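PDB 6DHT: xyloglucan-specific endo-beta-1,4-glucanase BoGH9A from Bacteroides ovatus, which hydrolyses internal beta-1,4-glucosidic linkages in the backbone of xyloglucan, releasing xyloglucan oligosaccharides. Local coordinates for residues 30-35 / 423-428. Sequence-based numbering, arbitrary orientation.
Sequences EKIAVV and PFHAPY
A single imidazole, that of His425, meets an isoleucine over one face and, through a water, a carboxylate at its edge. Ile32 CD1 lies over the ring, offset toward its rim, in a CH-pi contact whose spacing is too short to be trusted in detail. In the ring plane, the water oxygen lies 3.0 Å from His425 NE2 in a hydrogen bond and donates to Glu30 OE2 at 3.1 Å. Glu30 has CG anti to the backbone N (chi1 -178°) and an extended chain beyond it, which carries the carboxylate toward the ring; OE1 lies at the ring edge, 3.4 Å from His425 CD2, while a salt bridge from OE1 to Arg469 holds the carboxylate. Replacing His425 with an alanine would probably leave the water without its ring partner and open a gap beneath Ile32. The contact illustrates how an Ig-like domain docks onto a GH9 catalytic domain: alternate residues of strand 32-35 face the loop between helices 395-416 and 439-458. Further along, both methyls of Val34 face the Pro423 carbonyl oxygen, CG1 3.5 Å and CG2 3.6 Å from Pro423 O, and CG1 also packs 3.9 Å from Phe424 CD1. Arg477 ties the two backbones together, binding Ile32 O through NH1 and Phe424 O through NE.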
loop_
_atom_site.group_PDB
_atom_site.type_symbol
_atom_site.label_atom_id
_atom_site.label_comp_id
_atom_site.label_asym_id
_atom_site.label_seq_id
_atom_site.Cartn_x
_atom_site.Cartn_y
_atom_site.Cartn_z
ATOM N N GLU A 30 8.622 -21.429 5.234
ATOM C CA GLU A 30 8.548 -22.303 4.083
ATOM C C GLU A 30 9.511 -21.732 3.047
ATOM O O GLU A 30 9.609 -20.508 2.858
ATOM C CB GLU A 30 7.118 -22.345 3.562
ATOM C CG GLU A 30 6.853 -23.251 2.374
ATOM C CD GLU A 30 5.386 -23.209 1.974
ATOM O OE1 GLU A 30 4.998 -22.343 1.167
ATOM O OE2 GLU A 30 4.595 -24.012 2.507
ATOM N N LYS A 31 10.249 -22.617 2.387
ATOM C CA LYS A 31 11.254 -22.189 1.415
ATOM C C LYS A 31 11.069 -22.907 0.100
ATOM O O LYS A 31 11.444 -24.075 -0.046
ATOM C CB LYS A 31 12.674 -22.401 1.962
ATOM C CG LYS A 31 12.849 -21.776 3.324
ATOM C CD LYS A 31 14.259 -21.913 3.915
ATOM C CE LYS A 31 14.303 -21.450 5.346
ATOM N NZ LYS A 31 13.487 -22.364 6.199
ATOM N N ILE A 32 10.479 -22.209 -0.852
ATOM C CA ILE A 32 10.099 -22.778 -2.125
ATOM C C ILE A 32 10.560 -21.913 -3.284
ATOM O O ILE A 32 10.412 -20.684 -3.278
ATOM C CB ILE A 32 8.583 -23.055 -2.183
ATOM C CG1 ILE A 32 8.275 -24.251 -1.262
ATOM C CG2 ILE A 32 8.113 -23.311 -3.647
ATOM C CD1 ILE A 32 6.869 -24.677 -1.216
ATOM N N ALA A 33 11.161 -22.571 -4.281
ATOM C CA ALA A 33 11.494 -21.944 -5.539
ATOM C C ALA A 33 10.729 -22.687 -6.620
ATOM O O ALA A 33 10.313 -23.815 -6.392
ATOM C CB ALA A 33 13.001 -22.030 -5.795
ATOM N N VAL A 34 10.487 -22.032 -7.741
ATOM C CA VAL A 34 9.758 -22.640 -8.845
ATOM C C VAL A 34 10.549 -22.454 -10.124
ATOM O O VAL A 34 10.920 -21.337 -10.486
ATOM C CB VAL A 34 8.373 -22.026 -9.010
ATOM C CG1 VAL A 34 7.699 -22.561 -10.264
ATOM C CG2 VAL A 34 7.527 -22.329 -7.787
ATOM N N VAL A 35 10.798 -23.557 -10.829
ATOM C CA VAL A 35 11.418 -23.461 -12.135
ATOM C C VAL A 35 10.313 -23.143 -13.137
ATOM O O VAL A 35 9.310 -23.850 -13.200
ATOM C CB VAL A 35 12.117 -24.767 -12.495
ATOM C CG1 VAL A 35 12.824 -24.604 -13.820
ATOM C CG2 VAL A 35 13.113 -25.178 -11.446
ATOM N N PRO A 423 0.929 -23.500 -9.687
ATOM C CA PRO A 423 2.267 -23.473 -10.282
ATOM C C PRO A 423 3.292 -22.669 -9.497
ATOM O O PRO A 423 4.418 -23.132 -9.315
ATOM C CB PRO A 423 2.027 -22.864 -11.662
ATOM C CG PRO A 423 0.644 -23.256 -12.002
ATOM C CD PRO A 423 -0.112 -23.219 -10.683
ATOM N N PHE A 424 2.886 -21.517 -8.952
ATOM C CA PHE A 424 3.839 -20.676 -8.225
ATOM C C PHE A 424 3.673 -20.757 -6.710
ATOM O O PHE A 424 4.299 -19.998 -5.978
ATOM C CB PHE A 424 3.797 -19.244 -8.754
ATOM C CG PHE A 424 4.446 -19.101 -10.102
ATOM C CD1 PHE A 424 5.815 -19.168 -10.218
ATOM C CD2 PHE A 424 3.690 -18.884 -11.228
ATOM C CE1 PHE A 424 6.428 -19.082 -11.450
ATOM C CE2 PHE A 424 4.306 -18.786 -12.470
ATOM C CZ PHE A 424 5.673 -18.871 -12.556
ATOM N N HIS A 425 2.882 -21.727 -6.257
ATOM C CA HIS A 425 2.750 -22.061 -4.845
ATOM C C HIS A 425 2.295 -20.848 -3.994
ATOM O O HIS A 425 2.908 -20.531 -2.979
ATOM C CB HIS A 425 4.052 -22.654 -4.292
ATOM C CG HIS A 425 3.843 -23.637 -3.185
ATOM N ND1 HIS A 425 3.420 -24.931 -3.411
ATOM C CD2 HIS A 425 3.978 -23.517 -1.843
ATOM C CE1 HIS A 425 3.309 -25.566 -2.258
ATOM N NE2 HIS A 425 3.647 -24.733 -1.289
ATOM N N ALA A 426 1.257 -20.167 -4.444
ATOM C CA ALA A 426 0.699 -19.016 -3.700
ATOM C C ALA A 426 -0.766 -18.858 -4.007
ATOM O O ALA A 426 -1.232 -19.214 -5.069
ATOM C CB ALA A 426 1.421 -17.707 -4.041
ATOM N N PRO A 427 -1.521 -18.256 -3.068
ATOM C CA PRO A 427 -2.929 -18.028 -3.384
ATOM C C PRO A 427 -3.139 -17.114 -4.583
ATOM O O PRO A 427 -4.080 -17.286 -5.357
ATOM C CB PRO A 427 -3.469 -17.359 -2.117
ATOM C CG PRO A 427 -2.525 -17.629 -1.060
ATOM C CD PRO A 427 -1.199 -17.973 -1.658
ATOM N N TYR A 428 -2.265 -16.123 -4.714
ATOM C CA TYR A 428 -2.322 -15.175 -5.809
ATOM C C TYR A 428 -1.540 -15.672 -7.032
ATOM O O TYR A 428 -0.433 -16.178 -6.897
ATOM C CB TYR A 428 -1.738 -13.830 -5.354
ATOM C CG TYR A 428 -1.672 -12.842 -6.496
ATOM C CD1 TYR A 428 -2.776 -12.079 -6.859
ATOM C CD2 TYR A 428 -0.528 -12.706 -7.273
ATOM C CE1 TYR A 428 -2.733 -11.197 -7.914
ATOM C CE2 TYR A 428 -0.481 -11.826 -8.333
ATOM C CZ TYR A 428 -1.589 -11.085 -8.670
ATOM O OH TYR A 428 -1.558 -10.187 -9.723
HETATM O O HOH W 1 3.917 -26.604 1.022
#